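Local coordinates for thiazoline oxidase/subtilisin-like protease (Prochloron didemni, PDB 4H6X), which probably macrocyclises patellamide precursor peptides, cleaving off a C-terminal recognition sequence and transamidating onto the free N-terminus, as a subtilisin-like protease, at residues A[16-20]-A[329-333]; A[306-310]-A[334-339]; A[75-79]-A[92-97]. All blocks are in the same frame, centred on the assembly; numbering follows the deposited sequence.

Contacts 1 and 2 lie side by side, their centres about 10 Å apart, and share helix 332-340. Contact 1 holds the loop 16-20 to the start of that helix; contact 2 packs its next turns on the end of helix 300-309. Asn331 ND2 of contact 1 reaches Thr310 O of contact 2 at 2.9 Å, a probable hydrogen bond. Both rest on helix 273-293, whose Ser274 forms, with His109 and Asp39, a probable catalytic triad. Contact 3 is remote, its centre about 38 Å from that of contact 1 and about 44 Å from that of contact 2, on the opposite side of the chain's centre from contact 2, and packs against helix 101-118, which carries His109.

Contact 1. Residues A[16-20]-A[329-333]; sequences RIPGL and FVNIP
In this subtilisin-like fold the loop 16-20, near the N-terminus, is fastened to 329-333, the lead-in to the C-terminal helix 332-340. Residues 17-20 make a type II beta turn (Leu20 N to Ile17 O, 3.0 Å), with Gly19 at phi/psi 92/-14 as N-cap of helix 20-26. The second segment is extended until Ile332 turns helical. CA atoms of Ile17 and Val330 are 7.6 Å apart, those of Gly19 and Ile332 5.3 Å. Phe329 (chi1 t, chi2 82°) presents its ring edge to the loop, CZ 3.4 Å from Arg16 O and CE2 4.2 Å from Pro18 CD. Val330 (chi1 p) puts CG1 4.2 Å from Ile17 CG2, and its backbone pairs with Leu251 on the outermost strand 249-253. Asn331 points away and serves as N-cap, OD1 accepting from Gly334 N. Ile332 (m, t) has the largest area buried by the contact: CD1 lies 3.8 Å from both Ile17 CG2 and Leu20 CA, while CG2 is 3.6 Å from Gly19 O. A CB on Gly19 would strike this residue and Pro333, whose CG lies 4.0 Å from Gly19 CA and whose CD is 3.4 Å from Pro18 O. One water joins the backbones, donating to Pro18 O (2.7 Å) and Val330 O (2.9 Å) and accepting from Ile332 N (2.9 Å).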
loop_
_atom_site.group_PDB
_atom_site.type_symbol
_atom_site.label_atom_id
_atom_site.label_comp_id
_atom_site.label_asym_id
_atom_site.label_seq_id
_atom_site.Cartn_x
_atom_site.Cartn_y
_atom_site.Cartn_z
ATOM N N ARG A 16 8.275 6.280 -14.019
ATOM C CA ARG A 16 9.126 5.473 -13.153
ATOM C C ARG A 16 8.774 3.987 -13.220
ATOM O O ARG A 16 9.551 3.150 -12.777
ATOM C CB ARG A 16 9.064 5.994 -11.711
ATOM C CG ARG A 16 9.728 7.356 -11.535
ATOM C CD ARG A 16 9.409 7.998 -10.186
ATOM N NE ARG A 16 10.015 7.284 -9.056
ATOM C CZ ARG A 16 9.886 7.641 -7.777
ATOM N NH1 ARG A 16 9.165 8.705 -7.439
ATOM N NH2 ARG A 16 10.486 6.926 -6.832
ATOM N N ILE A 17 7.594 3.672 -13.755
ATOM C CA ILE A 17 7.120 2.281 -13.826
ATOM C C ILE A 17 6.703 1.911 -15.248
ATOM O O ILE A 17 5.552 2.108 -15.640
ATOM C CB ILE A 17 5.973 1.974 -12.825
ATOM C CG1 ILE A 17 6.376 2.400 -11.403
ATOM C CG2 ILE A 17 5.643 0.492 -12.839
ATOM C CD1 ILE A 17 5.264 2.297 -10.373
ATOM N N PRO A 18 7.647 1.352 -16.027
ATOM C CA PRO A 18 7.329 0.872 -17.371
ATOM C C PRO A 18 6.084 -0.017 -17.357
ATOM O O PRO A 18 5.966 -0.894 -16.506
ATOM C CB PRO A 18 8.582 0.059 -17.744
ATOM C CG PRO A 18 9.683 0.722 -16.983
ATOM C CD PRO A 18 9.045 1.061 -15.657
ATOM N N GLY A 19 5.143 0.230 -18.264
ATOM C CA GLY A 19 3.940 -0.595 -18.361
ATOM C C GLY A 19 2.754 -0.103 -17.540
ATOM O O GLY A 19 1.622 -0.563 -17.745
ATOM N N LEU A 20 2.994 0.834 -16.618
ATOM C CA LEU A 20 1.912 1.312 -15.742
ATOM C C LEU A 20 0.815 2.005 -16.541
ATOM O O LEU A 20 -0.374 1.693 -16.378
ATOM C CB LEU A 20 2.435 2.227 -14.619
ATOM C CG LEU A 20 1.358 2.814 -13.689
ATOM C CD1 LEU A 20 0.621 1.722 -12.917
ATOM C CD2 LEU A 20 1.940 3.855 -12.740
ATOM N N PHE A 329 13.562 -5.232 -10.017
ATOM C CA PHE A 329 12.600 -4.133 -10.092
ATOM C C PHE A 329 11.331 -4.588 -10.809
ATOM O O PHE A 329 11.404 -5.349 -11.777
ATOM C CB PHE A 329 13.234 -2.933 -10.812
ATOM C CG PHE A 329 12.354 -1.713 -10.862
ATOM C CD1 PHE A 329 12.277 -0.845 -9.771
ATOM C CD2 PHE A 329 11.599 -1.433 -11.990
ATOM C CE1 PHE A 329 11.465 0.279 -9.818
ATOM C CE2 PHE A 329 10.780 -0.308 -12.039
ATOM C CZ PHE A 329 10.716 0.547 -10.952
ATOM N N VAL A 330 10.174 -4.109 -10.342
ATOM C CA VAL A 330 8.871 -4.474 -10.908
ATOM C C VAL A 330 8.868 -4.354 -12.434
ATOM O O VAL A 330 9.343 -3.351 -12.988
ATOM C CB VAL A 330 7.712 -3.654 -10.271
ATOM C CG1 VAL A 330 7.907 -2.158 -10.479
ATOM C CG2 VAL A 330 6.348 -4.097 -10.792
ATOM N N ASN A 331 8.322 -5.375 -13.091
ATOM C CA ASN A 331 8.286 -5.456 -14.550
ATOM C C ASN A 331 6.876 -5.782 -14.998
ATOM O O ASN A 331 6.564 -6.926 -15.336
ATOM C CB ASN A 331 9.295 -6.520 -15.039
ATOM C CG ASN A 331 9.344 -6.664 -16.559
ATOM O OD1 ASN A 331 8.745 -5.884 -17.296
ATOM N ND2 ASN A 331 10.050 -7.695 -17.031
ATOM N N ILE A 332 6.017 -4.765 -14.997
ATOM C CA ILE A 332 4.643 -4.917 -15.454
ATOM C C ILE A 332 4.536 -5.577 -16.847
ATOM O O ILE A 332 3.773 -6.528 -17.017
ATOM C CB ILE A 332 3.864 -3.576 -15.407
ATOM C CG1 ILE A 332 3.546 -3.182 -13.951
ATOM C CG2 ILE A 332 2.572 -3.670 -16.198
ATOM C CD1 ILE A 332 2.863 -1.825 -13.828
ATOM N N PRO A 333 5.282 -5.070 -17.855
ATOM C CA PRO A 333 5.119 -5.712 -19.184
ATOM C C PRO A 333 5.439 -7.216 -19.169
ATOM O O PRO A 333 4.678 -8.023 -19.719
ATOM C CB PRO A 333 6.130 -4.947 -20.069
ATOM C CG PRO A 333 6.313 -3.628 -19.382
ATOM C CD PRO A 333 6.244 -3.951 -17.904
HETATM O O HOH W 1 7.093 -2.142 -14.403
#

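Contact 2. Residues A[306-310]-A[334-339]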
loop_
_atom_site.group_PDB
_atom_site.type_symbol
_atom_site.label_atom_id
_atom_site.label_comp_id
_atom_site.label_asym_id
_atom_site.label_seq_id
_atom_site.Cartn_x
_atom_site.Cartn_y
_atom_site.Cartn_z
ATOM N N ALA A 306 4.239 -14.337 -11.186
ATOM C CA ALA A 306 4.451 -13.569 -12.421
ATOM C C ALA A 306 5.287 -12.320 -12.176
ATOM O O ALA A 306 6.198 -12.031 -12.960
ATOM C CB ALA A 306 3.139 -13.190 -13.089
ATOM N N LEU A 307 4.983 -11.598 -11.090
ATOM C CA LEU A 307 5.757 -10.427 -10.696
ATOM C C LEU A 307 7.183 -10.781 -10.297
ATOM O O LEU A 307 8.135 -10.113 -10.723
ATOM C CB LEU A 307 5.060 -9.631 -9.570
ATOM C CG LEU A 307 3.761 -8.915 -9.946
ATOM C CD1 LEU A 307 3.010 -8.447 -8.704
ATOM C CD2 LEU A 307 4.036 -7.766 -10.916
ATOM N N LEU A 308 7.347 -11.828 -9.491
ATOM C CA LEU A 308 8.697 -12.199 -9.060
ATOM C C LEU A 308 9.565 -12.761 -10.201
ATOM O O LEU A 308 10.732 -12.382 -10.328
ATOM C CB LEU A 308 8.670 -13.157 -7.862
ATOM C CG LEU A 308 8.086 -12.583 -6.556
ATOM C CD1 LEU A 308 7.812 -13.719 -5.585
ATOM C CD2 LEU A 308 9.010 -11.542 -5.922
ATOM N N LYS A 309 8.990 -13.647 -11.015
ATOM C CA LYS A 309 9.713 -14.290 -12.123
ATOM C C LYS A 309 10.183 -13.313 -13.189
ATOM O O LYS A 309 11.211 -13.531 -13.820
ATOM C CB LYS A 309 8.840 -15.371 -12.788
ATOM C CG LYS A 309 8.721 -16.649 -11.967
ATOM C CD LYS A 309 10.080 -17.303 -11.736
ATOM C CE LYS A 309 9.941 -18.815 -11.584
ATOM N NZ LYS A 309 11.252 -19.467 -11.312
ATOM N N THR A 310 9.432 -12.229 -13.382
ATOM C CA THR A 310 9.763 -11.264 -14.432
ATOM C C THR A 310 10.489 -10.047 -13.877
ATOM O O THR A 310 10.867 -9.139 -14.638
ATOM C CB THR A 310 8.507 -10.799 -15.173
ATOM O OG1 THR A 310 7.661 -10.085 -14.262
ATOM C CG2 THR A 310 7.758 -12.000 -15.755
ATOM N N GLY A 334 6.541 -7.599 -18.533
ATOM C CA GLY A 334 6.880 -9.030 -18.404
ATOM C C GLY A 334 5.819 -9.842 -17.662
ATOM O O GLY A 334 5.489 -10.972 -18.055
ATOM N N ALA A 335 5.274 -9.270 -16.584
ATOM C CA ALA A 335 4.262 -9.945 -15.774
ATOM C C ALA A 335 2.934 -10.083 -16.525
ATOM O O ALA A 335 2.227 -11.086 -16.385
ATOM C CB ALA A 335 4.061 -9.214 -14.447
ATOM N N MET A 336 2.616 -9.083 -17.347
ATOM C CA MET A 336 1.427 -9.138 -18.194
ATOM C C MET A 336 1.553 -10.266 -19.214
ATOM O O MET A 336 0.616 -11.027 -19.438
ATOM C CB MET A 336 1.238 -7.819 -18.937
ATOM C CG MET A 336 0.970 -6.630 -18.040
ATOM S SD MET A 336 -0.776 -6.519 -17.676
ATOM C CE MET A 336 -1.362 -5.661 -19.130
ATOM N N LYS A 337 2.719 -10.356 -19.840
ATOM C CA LYS A 337 2.973 -11.427 -20.799
ATOM C C LYS A 337 2.781 -12.795 -20.135
ATOM O O LYS A 337 2.152 -13.678 -20.711
ATOM C CB LYS A 337 4.368 -11.284 -21.407
ATOM C CG LYS A 337 4.532 -12.031 -22.722
ATOM C CD LYS A 337 5.256 -11.182 -23.759
ATOM C CE LYS A 337 6.716 -10.936 -23.398
ATOM N NZ LYS A 337 7.174 -9.593 -23.872
ATOM N N VAL A 338 3.284 -12.958 -18.913
ATOM C CA VAL A 338 3.142 -14.230 -18.188
ATOM C C VAL A 338 1.677 -14.526 -17.874
ATOM O O VAL A 338 1.217 -15.647 -18.044
ATOM C CB VAL A 338 3.990 -14.264 -16.887
ATOM C CG1 VAL A 338 3.550 -15.404 -15.969
ATOM C CG2 VAL A 338 5.477 -14.398 -17.208
ATOM N N LEU A 339 0.943 -13.512 -17.423
ATOM C CA LEU A 339 -0.412 -13.722 -16.940
ATOM C C LEU A 339 -1.435 -13.856 -18.056
ATOM O O LEU A 339 -2.354 -14.648 -17.944
ATOM C CB LEU A 339 -0.835 -12.591 -15.988
ATOM C CG LEU A 339 -0.193 -12.605 -14.600
ATOM C CD1 LEU A 339 -0.320 -11.245 -13.922
ATOM C CD2 LEU A 339 -0.800 -13.722 -13.755
#
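Ala306 gives up more surface than any other residue here, because its methyl faces straight into helix 332-340. Its CA is 4.9 Å from that of Ala335, a close spacing that the two small alanine side chains allow. From this position Ala306 CB touches Val338 CG1 and Leu339 CG, each at 3.7 Å, one helical turn further along, and lies 4.3 Å from Ala335 CB.

Thr310 follows one turn after Ala306, also directed at the partner helix. Its p rotamer (chi1 64°) brings OG1 back to donate to Ala306 O at 2.8 Å, so the hydroxyl is satisfied within its own segment; Ala335 N, 3.4 Å from OG1, is badly placed for a bond. The methyl CG2 is left against the other helix, 3.4 Å from Gly334 O and 3.6 Å from Val338 CG2. Gly334 makes room for this residue: an ideal CB there would come within 3.0 Å of Thr310 CB.

This is close helix-helix packing through small residues, Ala306, Gly334 and Ala335. It joins the last two helices of the subtilisin-like domain, separated in sequence by a section that includes the unmodelled residues 311-324; Leu307 and Met336 place the pair on helix 273-293. Asn331 ties them at one end, accepting from Gly334 N as the N-cap and donating through its amide to Thr310 O.

Ala335, the third centre of the interface, sets CB 3.8 Å from Ala306 O and 3.7 Å from Thr310 OG1. The same methyl meets Leu307 CD2 at 3.8 Å: Leu307 leaves its backbone pointing away, but its m, t rotamer swings the end back.

Contact 3. Residues A[75-79]-A[92-97]; sequences AFQSI and ALEAVI
An apolar helix-helix interface joins 75-79, on helix 70-82, to 92-97, at the end of helix 87-96, about 26 Å from the centre of the chain to that of the contact. The segments run antiparallel: their axes approach to 10.3 Å with a signed crossing angle of 157°. In register, the CA atoms of Ala75 and Val96 are 7.1 Å apart, those of Phe76 and Leu93 7.0 Å, and those of Ile79 and Ala92 7.2 Å. Segment 75-79 is helical throughout, whereas 92-96 ends in a helix terminus: Ile97 (phi/psi -130/55) is the first residue to leave helical angles, although its N still bonds Leu93 O at 2.7 Å.

Ile79 (m, t) has the largest buried area and drives its CD1 between the partners, 3.7 Å from Ala92 O, 3.9 Å from Ala92 CB, 4.0 Å from Leu93 CD2 and 3.9 Å from Val96 CG1. One turn earlier, Ala75 CB stands 4.0 Å from both Val96 CG1 and Ile97 CG2.

The pair forms an alpha-helical hairpin, turning through residues 83-86 and inserted in sequence between strand 53-56 and helix 101-118. It probably corresponds to the capping helices that distinguish PatG-type macrocyclases from ordinary subtilisins.

Phe76 (chi1 t, chi2 92°) seals the side facing helix 101-118, where it packs on Ile104 and Val105. Its CD1 approaches Leu93 CD2 (Leu93 m, t) at 3.7 Å. Ile97 (p, t), itself resting on Ile104, brings CD1 to the edge of the ring, 3.7 Å from Phe76 CB.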
loop_
_atom_site.group_PDB
_atom_site.type_symbol
_atom_site.label_atom_id
_atom_site.label_comp_id
_atom_site.label_asym_id
_atom_site.label_seq_id
_atom_site.Cartn_x
_atom_site.Cartn_y
_atom_site.Cartn_z
ATOM N N ALA A 75 0.443 20.268 13.971
ATOM C CA ALA A 75 1.721 20.332 14.656
ATOM C C ALA A 75 2.725 19.332 14.069
ATOM O O ALA A 75 3.878 19.671 13.804
ATOM C CB ALA A 75 1.532 20.101 16.145
ATOM N N PHE A 76 2.289 18.087 13.886
ATOM C CA PHE A 76 3.136 17.069 13.253
ATOM C C PHE A 76 3.535 17.511 11.847
ATOM O O PHE A 76 4.686 17.375 11.449
ATOM C CB PHE A 76 2.378 15.734 13.191
ATOM C CG PHE A 76 3.166 14.607 12.588
ATOM C CD1 PHE A 76 3.925 13.768 13.393
ATOM C CD2 PHE A 76 3.129 14.372 11.226
ATOM C CE1 PHE A 76 4.656 12.712 12.843
ATOM C CE2 PHE A 76 3.847 13.316 10.663
ATOM C CZ PHE A 76 4.624 12.500 11.477
ATOM N N GLN A 77 2.570 18.023 11.091
ATOM C CA GLN A 77 2.820 18.379 9.699
ATOM C C GLN A 77 3.734 19.590 9.539
ATOM O O GLN A 77 4.511 19.649 8.587
ATOM C CB GLN A 77 1.512 18.543 8.933
ATOM C CG GLN A 77 0.796 17.209 8.780
ATOM C CD GLN A 77 -0.645 17.345 8.359
ATOM O OE1 GLN A 77 -1.076 18.402 7.886
ATOM N NE2 GLN A 77 -1.413 16.266 8.522
ATOM N N SER A 78 3.648 20.537 10.478
ATOM C CA SER A 78 4.572 21.680 10.511
ATOM C C SER A 78 6.008 21.236 10.753
ATOM O O SER A 78 6.926 21.685 10.062
ATOM C CB SER A 78 4.158 22.720 11.575
ATOM O OG SER A 78 5.263 23.562 11.877
ATOM N N ILE A 79 6.195 20.346 11.722
ATOM C CA ILE A 79 7.509 19.758 12.002
ATOM C C ILE A 79 8.092 19.011 10.787
ATOM O O ILE A 79 9.282 19.138 10.493
ATOM C CB ILE A 79 7.459 18.855 13.258
ATOM C CG1 ILE A 79 7.238 19.724 14.508
ATOM C CG2 ILE A 79 8.736 18.042 13.420
ATOM C CD1 ILE A 79 6.725 18.973 15.723
ATOM N N ALA A 92 11.169 18.242 19.182
ATOM C CA ALA A 92 10.053 19.078 18.753
ATOM C C ALA A 92 8.705 18.364 18.890
ATOM O O ALA A 92 7.727 18.979 19.298
ATOM C CB ALA A 92 10.259 19.544 17.321
ATOM N N LEU A 93 8.657 17.073 18.539
ATOM C CA LEU A 93 7.437 16.261 18.681
ATOM C C LEU A 93 7.043 16.127 20.135
ATOM O O LEU A 93 5.860 16.252 20.490
ATOM C CB LEU A 93 7.635 14.857 18.086
ATOM C CG LEU A 93 7.763 14.771 16.568
ATOM C CD1 LEU A 93 8.423 13.459 16.172
ATOM C CD2 LEU A 93 6.404 14.947 15.908
ATOM N N GLU A 94 8.051 15.867 20.966
ATOM C CA GLU A 94 7.874 15.724 22.410
ATOM C C GLU A 94 7.426 17.034 23.060
ATOM O O GLU A 94 6.665 17.025 24.022
ATOM C CB GLU A 94 9.170 15.217 23.053
ATOM C CG GLU A 94 9.042 14.770 24.509
ATOM C CD GLU A 94 8.139 13.557 24.705
ATOM O OE1 GLU A 94 7.837 12.840 23.728
ATOM O OE2 GLU A 94 7.728 13.319 25.857
ATOM N N ALA A 95 7.895 18.154 22.520
ATOM C CA ALA A 95 7.540 19.474 23.037
ATOM C C ALA A 95 6.057 19.827 22.825
ATOM O O ALA A 95 5.469 20.551 23.624
ATOM C CB ALA A 95 8.443 20.540 22.417
ATOM N N VAL A 96 5.450 19.301 21.763
ATOM C CA VAL A 96 4.120 19.762 21.362
ATOM C C VAL A 96 3.056 18.657 21.268
ATOM O O VAL A 96 1.902 18.876 21.620
ATOM C CB VAL A 96 4.196 20.628 20.075
ATOM C CG1 VAL A 96 4.488 19.783 18.836
ATOM C CG2 VAL A 96 2.932 21.455 19.892
ATOM N N ILE A 97 3.432 17.468 20.802
ATOM C CA ILE A 97 2.462 16.367 20.731
ATOM C C ILE A 97 3.018 15.082 21.370
ATOM O O ILE A 97 3.048 14.038 20.721
ATOM C CB ILE A 97 1.966 16.126 19.280
ATOM C CG1 ILE A 97 3.157 16.057 18.308
ATOM C CG2 ILE A 97 0.946 17.194 18.877
ATOM C CD1 ILE A 97 2.820 15.638 16.896
#